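Local coordinates for fumarylacetoacetate hydrolase (Burkholderia xenovorans, PDB 5TI1), which probably hydrolyses fumarylacetoacetate to fumarate and acetoacetate, the last step of phenylalanine and tyrosine breakdown, at a site that holds a magnesium ion, at residues D323-Q333 against G414-C423; I341-M349 against S375-F386. One frame throughout, in Å; residues are numbered along the deposited sequence.

Contact 1. Residues D323-Q333 against G414-C423; sequences DITLEVTLRPQ and GDELTLAGWC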
loop_
_atom_site.group_PDB
_atom_site.type_symbol
_atom_site.label_atom_id
_atom_site.label_comp_id
_atom_site.label_asym_id
_atom_site.label_seq_id
_atom_site.Cartn_x
_atom_site.Cartn_y
_atom_site.Cartn_z
ATOM N N ASP B 323 11.789 -25.488 4.664
ATOM C CA ASP B 323 11.281 -26.686 3.995
ATOM C C ASP B 323 9.771 -26.735 4.207
ATOM O O ASP B 323 9.275 -27.317 5.173
ATOM C CB ASP B 323 11.996 -27.911 4.550
ATOM C CG ASP B 323 11.597 -29.197 3.864
ATOM O OD1 ASP B 323 10.739 -29.185 2.956
ATOM O OD2 ASP B 323 12.158 -30.240 4.253
ATOM N N ILE B 324 9.033 -26.092 3.303
ATOM C CA ILE B 324 7.574 -25.981 3.380
ATOM C C ILE B 324 7.007 -26.644 2.136
ATOM O O ILE B 324 7.172 -26.130 1.022
ATOM C CB ILE B 324 7.087 -24.530 3.474
ATOM C CG1 ILE B 324 7.860 -23.728 4.523
ATOM C CG2 ILE B 324 5.610 -24.506 3.811
ATOM C CD1 ILE B 324 7.336 -22.292 4.676
ATOM N N THR B 325 6.363 -27.794 2.319
ATOM C CA THR B 325 5.676 -28.457 1.221
ATOM C C THR B 325 4.427 -27.658 0.865
ATOM O O THR B 325 3.653 -27.282 1.748
ATOM C CB THR B 325 5.309 -29.893 1.613
ATOM O OG1 THR B 325 6.503 -30.670 1.752
ATOM C CG2 THR B 325 4.427 -30.541 0.556
ATOM N N LEU B 326 4.249 -27.372 -0.422
ATOM C CA LEU B 326 3.104 -26.612 -0.911
ATOM C C LEU B 326 2.368 -27.392 -1.996
ATOM O O LEU B 326 2.994 -28.084 -2.809
ATOM C CB LEU B 326 3.555 -25.254 -1.459
ATOM C CG LEU B 326 4.329 -24.347 -0.504
ATOM C CD1 LEU B 326 5.009 -23.237 -1.281
ATOM C CD2 LEU B 326 3.432 -23.759 0.569
ATOM N N GLU B 327 1.035 -27.271 -2.008
ATOM C CA GLU B 327 0.189 -27.931 -2.991
ATOM C C GLU B 327 -0.955 -27.005 -3.371
ATOM O O GLU B 327 -1.382 -26.156 -2.586
ATOM C CB GLU B 327 -0.398 -29.262 -2.474
ATOM C CG GLU B 327 0.648 -30.278 -2.035
ATOM C CD GLU B 327 0.073 -31.674 -1.824
ATOM O OE1 GLU B 327 -1.147 -31.852 -2.015
ATOM O OE2 GLU B 327 0.849 -32.590 -1.467
ATOM N N VAL B 328 -1.455 -27.180 -4.586
ATOM C CA VAL B 328 -2.613 -26.438 -5.058
ATOM C C VAL B 328 -3.574 -27.444 -5.666
ATOM O O VAL B 328 -3.153 -28.346 -6.399
ATOM C CB VAL B 328 -2.228 -25.342 -6.074
ATOM C CG1 VAL B 328 -3.475 -24.641 -6.634
ATOM C CG2 VAL B 328 -1.257 -24.315 -5.428
ATOM N N THR B 329 -4.850 -27.317 -5.335
ATOM C CA THR B 329 -5.884 -28.095 -5.993
ATOM C C THR B 329 -6.836 -27.153 -6.712
ATOM O O THR B 329 -6.987 -25.979 -6.341
ATOM C CB THR B 329 -6.650 -28.998 -5.007
ATOM O OG1 THR B 329 -7.403 -28.199 -4.091
ATOM C CG2 THR B 329 -5.676 -29.896 -4.229
ATOM N N LEU B 330 -7.445 -27.677 -7.775
ATOM C CA LEU B 330 -8.439 -26.957 -8.555
ATOM C C LEU B 330 -9.667 -27.845 -8.639
ATOM O O LEU B 330 -9.554 -29.025 -8.983
ATOM C CB LEU B 330 -7.911 -26.618 -9.960
ATOM C CG LEU B 330 -8.717 -25.651 -10.847
ATOM C CD1 LEU B 330 -7.811 -25.003 -11.878
ATOM C CD2 LEU B 330 -9.897 -26.330 -11.541
ATOM N N ARG B 331 -10.826 -27.298 -8.302
ATOM C CA ARG B 331 -12.057 -28.079 -8.387
ATOM C C ARG B 331 -13.065 -27.370 -9.277
ATOM O O ARG B 331 -13.557 -26.287 -8.909
ATOM C CB ARG B 331 -12.653 -28.343 -7.005
ATOM C CG ARG B 331 -13.913 -29.189 -7.076
ATOM C CD ARG B 331 -14.275 -29.810 -5.745
ATOM N NE ARG B 331 -14.504 -28.801 -4.723
ATOM C CZ ARG B 331 -15.592 -28.043 -4.656
ATOM N NH1 ARG B 331 -16.555 -28.176 -5.563
ATOM N NH2 ARG B 331 -15.714 -27.139 -3.688
ATOM N N PRO B 332 -13.357 -27.915 -10.458
ATOM C CA PRO B 332 -14.453 -27.387 -11.276
ATOM C C PRO B 332 -15.757 -27.388 -10.499
ATOM O O PRO B 332 -15.968 -28.209 -9.602
ATOM C CB PRO B 332 -14.523 -28.361 -12.461
ATOM C CG PRO B 332 -13.141 -28.996 -12.510
ATOM C CD PRO B 332 -12.659 -29.048 -11.094
ATOM N N GLN B 333 -16.649 -26.468 -10.889
ATOM C CA GLN B 333 -17.923 -26.301 -10.189
ATOM C C GLN B 333 -18.740 -27.587 -10.159
ATOM O O GLN B 333 -19.424 -27.858 -9.165
ATOM C CB GLN B 333 -18.735 -25.168 -10.832
ATOM C CG GLN B 333 -20.119 -24.907 -10.202
ATOM C CD GLN B 333 -20.055 -24.404 -8.760
ATOM O OE1 GLN B 333 -21.022 -24.526 -8.010
ATOM N NE2 GLN B 333 -18.914 -23.857 -8.368
ATOM N N GLY B 414 -16.542 -20.536 -11.587
ATOM C CA GLY B 414 -16.950 -21.603 -10.704
ATOM C C GLY B 414 -15.838 -22.538 -10.250
ATOM O O GLY B 414 -16.102 -23.414 -9.412
ATOM N N ASP B 415 -14.625 -22.412 -10.790
ATOM C CA ASP B 415 -13.478 -23.154 -10.263
ATOM C C ASP B 415 -13.108 -22.652 -8.870
ATOM O O ASP B 415 -13.037 -21.442 -8.628
ATOM C CB ASP B 415 -12.249 -22.988 -11.160
ATOM C CG ASP B 415 -12.368 -23.683 -12.499
ATOM O OD1 ASP B 415 -13.375 -24.388 -12.762
ATOM O OD2 ASP B 415 -11.411 -23.522 -13.292
ATOM N N GLU B 416 -12.833 -23.580 -7.960
ATOM C CA GLU B 416 -12.297 -23.236 -6.649
ATOM C C GLU B 416 -10.820 -23.613 -6.607
ATOM O O GLU B 416 -10.453 -24.750 -6.921
ATOM C CB GLU B 416 -13.063 -23.934 -5.518
ATOM C CG GLU B 416 -12.527 -23.603 -4.115
ATOM C CD GLU B 416 -13.351 -24.220 -2.983
ATOM O OE1 GLU B 416 -13.545 -25.462 -2.969
ATOM O OE2 GLU B 416 -13.792 -23.454 -2.096
ATOM N N LEU B 417 -9.976 -22.657 -6.233
ATOM C CA LEU B 417 -8.531 -22.856 -6.173
ATOM C C LEU B 417 -8.117 -22.871 -4.711
ATOM O O LEU B 417 -8.416 -21.922 -3.976
ATOM C CB LEU B 417 -7.793 -21.757 -6.942
ATOM C CG LEU B 417 -7.651 -21.943 -8.461
ATOM C CD1 LEU B 417 -6.666 -23.067 -8.765
ATOM C CD2 LEU B 417 -8.983 -22.177 -9.185
ATOM N N THR B 418 -7.439 -23.944 -4.287
ATOM C CA THR B 418 -7.071 -24.116 -2.886
ATOM C C THR B 418 -5.573 -24.343 -2.748
ATOM O O THR B 418 -5.047 -25.360 -3.215
ATOM C CB THR B 418 -7.841 -25.274 -2.250
ATOM O OG1 THR B 418 -9.251 -25.085 -2.445
ATOM C CG2 THR B 418 -7.554 -25.324 -0.763
ATOM N N LEU B 419 -4.903 -23.424 -2.066
ATOM C CA LEU B 419 -3.506 -23.591 -1.666
ATOM C C LEU B 419 -3.439 -24.258 -0.300
ATOM O O LEU B 419 -4.228 -23.940 0.597
ATOM C CB LEU B 419 -2.789 -22.239 -1.588
ATOM C CG LEU B 419 -2.168 -21.578 -2.815
ATOM C CD1 LEU B 419 -3.186 -21.338 -3.861
ATOM C CD2 LEU B 419 -1.490 -20.249 -2.420
ATOM N N ALA B 420 -2.480 -25.171 -0.138
ATOM C CA ALA B 420 -2.266 -25.845 1.131
ATOM C C ALA B 420 -0.768 -26.011 1.348
ATOM O O ALA B 420 0.010 -26.067 0.392
ATOM C CB ALA B 420 -2.955 -27.214 1.177
ATOM N N GLY B 421 -0.368 -26.114 2.608
ATOM C CA GLY B 421 1.049 -26.174 2.918
ATOM C C GLY B 421 1.315 -26.730 4.292
ATOM O O GLY B 421 0.533 -26.527 5.225
ATOM N N TRP B 422 2.457 -27.411 4.423
ATOM C CA TRP B 422 2.884 -27.913 5.718
ATOM C C TRP B 422 4.383 -28.169 5.688
ATOM O O TRP B 422 4.974 -28.382 4.625
ATOM C CB TRP B 422 2.133 -29.197 6.103
ATOM C CG TRP B 422 2.208 -30.244 5.055
ATOM C CD1 TRP B 422 3.187 -31.196 4.900
ATOM C CD2 TRP B 422 1.269 -30.457 4.004
ATOM N NE1 TRP B 422 2.913 -31.972 3.808
ATOM C CE2 TRP B 422 1.737 -31.544 3.241
ATOM C CE3 TRP B 422 0.076 -29.826 3.626
ATOM C CZ2 TRP B 422 1.051 -32.020 2.125
ATOM C CZ3 TRP B 422 -0.601 -30.299 2.519
ATOM C CH2 TRP B 422 -0.115 -31.388 1.782
ATOM N N CYS B 423 4.991 -28.106 6.868
ATOM C CA CYS B 423 6.327 -28.637 7.074
ATOM C C CYS B 423 6.184 -30.057 7.600
ATOM O O CYS B 423 5.441 -30.290 8.558
ATOM C CB CYS B 423 7.114 -27.775 8.058
ATOM S SG CYS B 423 7.220 -26.025 7.594
HETATM O O HOH W 1 -9.664 -26.499 -4.853
HETATM O O HOH W 2 -15.868 -25.652 -7.375
HETATM O O HOH W 3 -15.972 -24.348 -12.851
#
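Thr325 lies over one face of the Trp422 indole, and the side chain can be followed outward from there. Its CB stands 4.2 Å from the centroid of the five-membered ring of Trp422, 24° off the ring normal, which meets the geometry of a CH-pi contact. CG2, anti to the backbone N, sits above the rim of the same face near NE1 and CE2, while OG1 lies beside its own backbone N, with Trp422 O its nearest atom across the contact, at 4.0 Å. Trp422 reaches this place because CG stands between its backbone N and carbonyl carbon (chi1 53°), which folds the indole across the neighbouring strand; its far corner, CH2, comes 3.6 Å from Glu327 OE2.

The backbones are antiparallel, their strand axes 161° apart, and hydrogen-bonded pairs, from Thr325–Trp422 to Arg331–Glu416, alternate with non-hydrogen-bonded ones. On the face of Thr329 and Thr418, one water bonds to Thr329 OG1, Thr418 OG1 and Glu416 O. Further on, Arg331 NH2 forms a salt bridge with Glu416 OE1 at 2.8 Å, weak as a hydrogen bond, the guanidinium and carboxylate planes being almost perpendicular. Beyond the strands, Gln333 NE2 meets a lone pair of Gly414 O at 3.0 Å.

The opposite face is apolar: Leu330 CD1 packs on Leu417 CD1 at 3.8 Å, and Val328 lies beside Leu419. This face covers strand 252-263, while strands 339-345 and 429-440 flank the pair within the sheet.

Contact 2. Residues I341-M349 against S375-F386; sequences ITRTNFKHM and SGTISGPTEDSF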
loop_
_atom_site.group_PDB
_atom_site.type_symbol
_atom_site.label_atom_id
_atom_site.label_comp_id
_atom_site.label_asym_id
_atom_site.label_seq_id
_atom_site.Cartn_x
_atom_site.Cartn_y
_atom_site.Cartn_z
ATOM N N ILE B 341 -3.032 -29.815 -8.900
ATOM C CA ILE B 341 -2.438 -29.326 -10.138
ATOM C C ILE B 341 -0.962 -28.986 -9.992
ATOM O O ILE B 341 -0.273 -28.851 -11.018
ATOM C CB ILE B 341 -3.207 -28.109 -10.689
ATOM C CG1 ILE B 341 -3.139 -26.934 -9.699
ATOM C CG2 ILE B 341 -4.642 -28.521 -11.045
ATOM C CD1 ILE B 341 -3.482 -25.585 -10.318
ATOM N N THR B 342 -0.453 -28.835 -8.772
ATOM C CA THR B 342 0.984 -28.687 -8.600
ATOM C C THR B 342 1.364 -29.064 -7.174
ATOM O O THR B 342 0.534 -29.007 -6.261
ATOM C CB THR B 342 1.443 -27.263 -8.939
ATOM O OG1 THR B 342 2.874 -27.230 -9.005
ATOM C CG2 THR B 342 0.933 -26.252 -7.910
ATOM N N ARG B 343 2.620 -29.490 -7.009
ATOM C CA ARG B 343 3.223 -29.751 -5.705
ATOM C C ARG B 343 4.647 -29.218 -5.754
ATOM O O ARG B 343 5.411 -29.610 -6.636
ATOM C CB ARG B 343 3.236 -31.251 -5.372
ATOM C CG ARG B 343 1.874 -31.948 -5.355
ATOM C CD ARG B 343 2.043 -33.481 -5.269
ATOM N NE ARG B 343 0.763 -34.170 -5.102
ATOM C CZ ARG B 343 -0.077 -34.460 -6.096
ATOM N NH1 ARG B 343 0.216 -34.116 -7.345
ATOM N NH2 ARG B 343 -1.223 -35.086 -5.843
ATOM N N THR B 344 5.003 -28.321 -4.840
ATOM C CA THR B 344 6.358 -27.767 -4.843
ATOM C C THR B 344 6.795 -27.517 -3.401
ATOM O O THR B 344 6.231 -28.086 -2.460
ATOM C CB THR B 344 6.424 -26.502 -5.716
ATOM O OG1 THR B 344 7.789 -26.086 -5.849
ATOM C CG2 THR B 344 5.625 -25.371 -5.092
ATOM N N ASN B 345 7.817 -26.673 -3.227
ATOM C CA ASN B 345 8.388 -26.398 -1.917
ATOM C C ASN B 345 8.935 -24.978 -1.894
ATOM O O ASN B 345 9.549 -24.526 -2.862
ATOM C CB ASN B 345 9.511 -27.393 -1.566
ATOM C CG ASN B 345 9.816 -27.425 -0.073
ATOM O OD1 ASN B 345 10.295 -26.441 0.499
ATOM N ND2 ASN B 345 9.519 -28.555 0.567
ATOM N N PHE B 346 8.708 -24.286 -0.777
ATOM C CA PHE B 346 9.241 -22.942 -0.584
ATOM C C PHE B 346 10.775 -22.923 -0.555
ATOM O O PHE B 346 11.382 -21.886 -0.841
ATOM C CB PHE B 346 8.639 -22.376 0.707
ATOM C CG PHE B 346 9.065 -20.967 1.036
ATOM C CD1 PHE B 346 8.722 -19.910 0.214
ATOM C CD2 PHE B 346 9.768 -20.701 2.205
ATOM C CE1 PHE B 346 9.095 -18.598 0.544
ATOM C CE2 PHE B 346 10.142 -19.399 2.539
ATOM C CZ PHE B 346 9.802 -18.347 1.712
ATOM N N LYS B 347 11.420 -24.055 -0.269
ATOM C CA LYS B 347 12.877 -24.063 -0.152
ATOM C C LYS B 347 13.591 -23.742 -1.460
ATOM O O LYS B 347 14.789 -23.454 -1.421
ATOM C CB LYS B 347 13.366 -25.419 0.367
ATOM C CG LYS B 347 13.274 -26.557 -0.628
ATOM C CD LYS B 347 13.565 -27.876 0.063
ATOM C CE LYS B 347 13.414 -29.058 -0.885
ATOM N NZ LYS B 347 14.022 -30.287 -0.316
ATOM N N HIS B 348 12.897 -23.752 -2.603
ATOM C CA HIS B 348 13.549 -23.528 -3.892
ATOM C C HIS B 348 13.767 -22.056 -4.231
ATOM O O HIS B 348 14.423 -21.763 -5.238
ATOM C CB HIS B 348 12.735 -24.176 -5.007
ATOM C CG HIS B 348 12.576 -25.650 -4.842
ATOM N ND1 HIS B 348 13.648 -26.486 -4.622
ATOM C CD2 HIS B 348 11.475 -26.440 -4.853
ATOM C CE1 HIS B 348 13.217 -27.730 -4.512
ATOM N NE2 HIS B 348 11.902 -27.729 -4.648
ATOM N N MET B 349 13.231 -21.133 -3.443
ATOM C CA MET B 349 13.367 -19.716 -3.772
ATOM C C MET B 349 14.833 -19.274 -3.779
ATOM O O MET B 349 15.626 -19.654 -2.912
ATOM C CB MET B 349 12.555 -18.879 -2.790
ATOM C CG MET B 349 11.055 -19.152 -2.860
ATOM S SD MET B 349 10.336 -19.002 -4.524
ATOM C CE MET B 349 9.598 -17.364 -4.407
ATOM N N SER B 375 6.253 -13.793 -1.469
ATOM C CA SER B 375 7.517 -14.350 -1.935
ATOM C C SER B 375 7.717 -14.155 -3.431
ATOM O O SER B 375 8.861 -14.166 -3.898
ATOM C CB SER B 375 7.581 -15.845 -1.601
ATOM O OG SER B 375 6.515 -16.539 -2.234
ATOM N N GLY B 376 6.641 -13.955 -4.180
ATOM C CA GLY B 376 6.639 -14.245 -5.596
ATOM C C GLY B 376 6.248 -15.692 -5.851
ATOM O O GLY B 376 6.364 -16.555 -4.983
ATOM N N THR B 377 5.748 -15.945 -7.064
ATOM C CA THR B 377 5.300 -17.283 -7.460
ATOM C C THR B 377 6.374 -18.328 -7.204
ATOM O O THR B 377 7.490 -18.216 -7.706
ATOM C CB THR B 377 4.922 -17.316 -8.942
ATOM O OG1 THR B 377 3.918 -16.338 -9.210
ATOM C CG2 THR B 377 4.387 -18.701 -9.313
ATOM N N ILE B 378 6.026 -19.356 -6.442
ATOM C CA ILE B 378 6.964 -20.405 -6.058
ATOM C C ILE B 378 6.875 -21.534 -7.081
ATOM O O ILE B 378 5.860 -22.231 -7.172
ATOM C CB ILE B 378 6.672 -20.913 -4.644
ATOM C CG1 ILE B 378 6.695 -19.741 -3.659
ATOM C CG2 ILE B 378 7.676 -21.996 -4.255
ATOM C CD1 ILE B 378 6.039 -20.034 -2.334
ATOM N N SER B 379 7.936 -21.716 -7.859
ATOM C CA SER B 379 7.993 -22.770 -8.861
ATOM C C SER B 379 9.217 -23.637 -8.626
ATOM O O SER B 379 10.312 -23.127 -8.344
ATOM C CB SER B 379 8.014 -22.193 -10.276
ATOM O OG SER B 379 6.730 -21.699 -10.616
ATOM N N GLY B 380 9.023 -24.948 -8.739
ATOM C CA GLY B 380 10.059 -25.899 -8.426
ATOM C C GLY B 380 10.780 -26.420 -9.650
ATOM O O GLY B 380 10.670 -25.874 -10.752
ATOM N N PRO B 381 11.546 -27.498 -9.469
ATOM C CA PRO B 381 12.353 -28.030 -10.573
ATOM C C PRO B 381 11.545 -28.777 -11.623
ATOM O O PRO B 381 11.856 -28.697 -12.814
ATOM C CB PRO B 381 13.339 -28.972 -9.865
ATOM C CG PRO B 381 13.300 -28.571 -8.413
ATOM C CD PRO B 381 11.897 -28.119 -8.182
ATOM N N THR B 382 10.512 -29.501 -11.213
ATOM C CA THR B 382 9.821 -30.396 -12.128
ATOM C C THR B 382 8.570 -29.744 -12.710
ATOM O O THR B 382 8.008 -28.799 -12.152
ATOM C CB THR B 382 9.457 -31.700 -11.421
ATOM O OG1 THR B 382 8.468 -31.441 -10.414
ATOM C CG2 THR B 382 10.701 -32.294 -10.770
ATOM N N GLU B 383 8.135 -30.279 -13.855
ATOM C CA GLU B 383 7.006 -29.705 -14.573
ATOM C C GLU B 383 5.710 -29.781 -13.772
ATOM O O GLU B 383 4.758 -29.064 -14.095
ATOM C CB GLU B 383 6.841 -30.405 -15.926
ATOM N N ASP B 384 5.648 -30.623 -12.738
ATOM C CA ASP B 384 4.472 -30.731 -11.882
ATOM C C ASP B 384 4.597 -29.877 -10.620
ATOM O O ASP B 384 3.833 -30.068 -9.668
ATOM C CB ASP B 384 4.204 -32.205 -11.525
ATOM C CG ASP B 384 5.377 -32.873 -10.792
ATOM O OD1 ASP B 384 6.410 -32.217 -10.562
ATOM O OD2 ASP B 384 5.266 -34.069 -10.442
ATOM N N SER B 385 5.538 -28.926 -10.605
ATOM C CA SER B 385 5.826 -28.132 -9.419
ATOM C C SER B 385 5.801 -26.630 -9.685
ATOM O O SER B 385 6.265 -25.857 -8.836
ATOM C CB SER B 385 7.191 -28.524 -8.834
ATOM O OG SER B 385 8.237 -28.089 -9.676
ATOM N N PHE B 386 5.284 -26.192 -10.829
ATOM C CA PHE B 386 5.229 -24.767 -11.120
ATOM C C PHE B 386 4.066 -24.125 -10.373
ATOM O O PHE B 386 3.044 -24.763 -10.100
ATOM C CB PHE B 386 5.085 -24.519 -12.620
ATOM C CG PHE B 386 6.167 -25.147 -13.449
ATOM C CD1 PHE B 386 7.407 -25.437 -12.900
ATOM C CD2 PHE B 386 5.946 -25.449 -14.783
ATOM C CE1 PHE B 386 8.405 -26.025 -13.662
ATOM C CE2 PHE B 386 6.945 -26.039 -15.552
ATOM C CZ PHE B 386 8.175 -26.324 -14.989
HETATM O O HOH W 4 6.383 -32.179 -7.533
HETATM O O HOH W 5 2.076 -32.600 -9.024
#
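Ser375 opens the loop against Phe346 and Met349: its CB lies in the plane of the Phe346 ring, at the edge, 3.8 Å from CE1, and its carbonyl O is 3.3 Å from Met349 CE. The bends of Met349 at chi2 and chi3 bring that methyl also to Gly376 O. Gly376 N bonds to Glu228 OE2, so the loop backs a magnesium ligand. Thr377, predicted to bind substrate, turns away toward His160 and Glu226.

Ile378 spreads its branches over three residues. CD1 meets the Phe346 ring edge, CG1 (chi1 -56°) lies 3.8 Å from Met349 SD, and CG2, anti to the backbone N, touches Asn345 O. Past Gly380, Pro381 CD stands over a face of the His348 imidazole, 3.8 Å from its centroid and 21° off the normal, a CH-pi contact; Lys347 CG lies over the rim of the opposite face.

A type I turn from Thr382 to Ser385 follows, in which Thr382 O accepts from both N and OG of Ser385. The turn presents Asp384 O to Arg343 N in a bond of 3.0 Å and 165°, and a water links that carbonyl to Arg343 NH1. Thr342 OG1 lies 2.7 Å from Phe386 O and 3.1 Å from Asp384 O.

The loop runs along strand 339-345 and the following 3-10 turn; strand 223-233 touches Ser375, Thr377, Thr344 and Phe346, and helices 158-168 and 389-392 meet Phe386.

How the contacts relate
Contacts 1 and 2 lie with their centres 12 Å apart, joined through one mixed sheet in which strand 321-331 pairs with both 416-424 and 339-345. Along the chain the order is 323-333, 341-349, 375-386, 414-423, which nests contact 2 inside the loop closed by contact 1. Direct links include Leu326 O to Thr344 N at 2.9 Å and Asp323 OD1 to Asn345 ND2 at 2.8 Å, both probable hydrogen bonds, and packing of Leu326 on Ile378. The loop that carries Thr377 thus packs on strands 339-345 and 321-331. The side chain of Thr377 is about 5 Å from the magnesium ion; the side chain of Leu419 is about 10 Å from the magnesium ion.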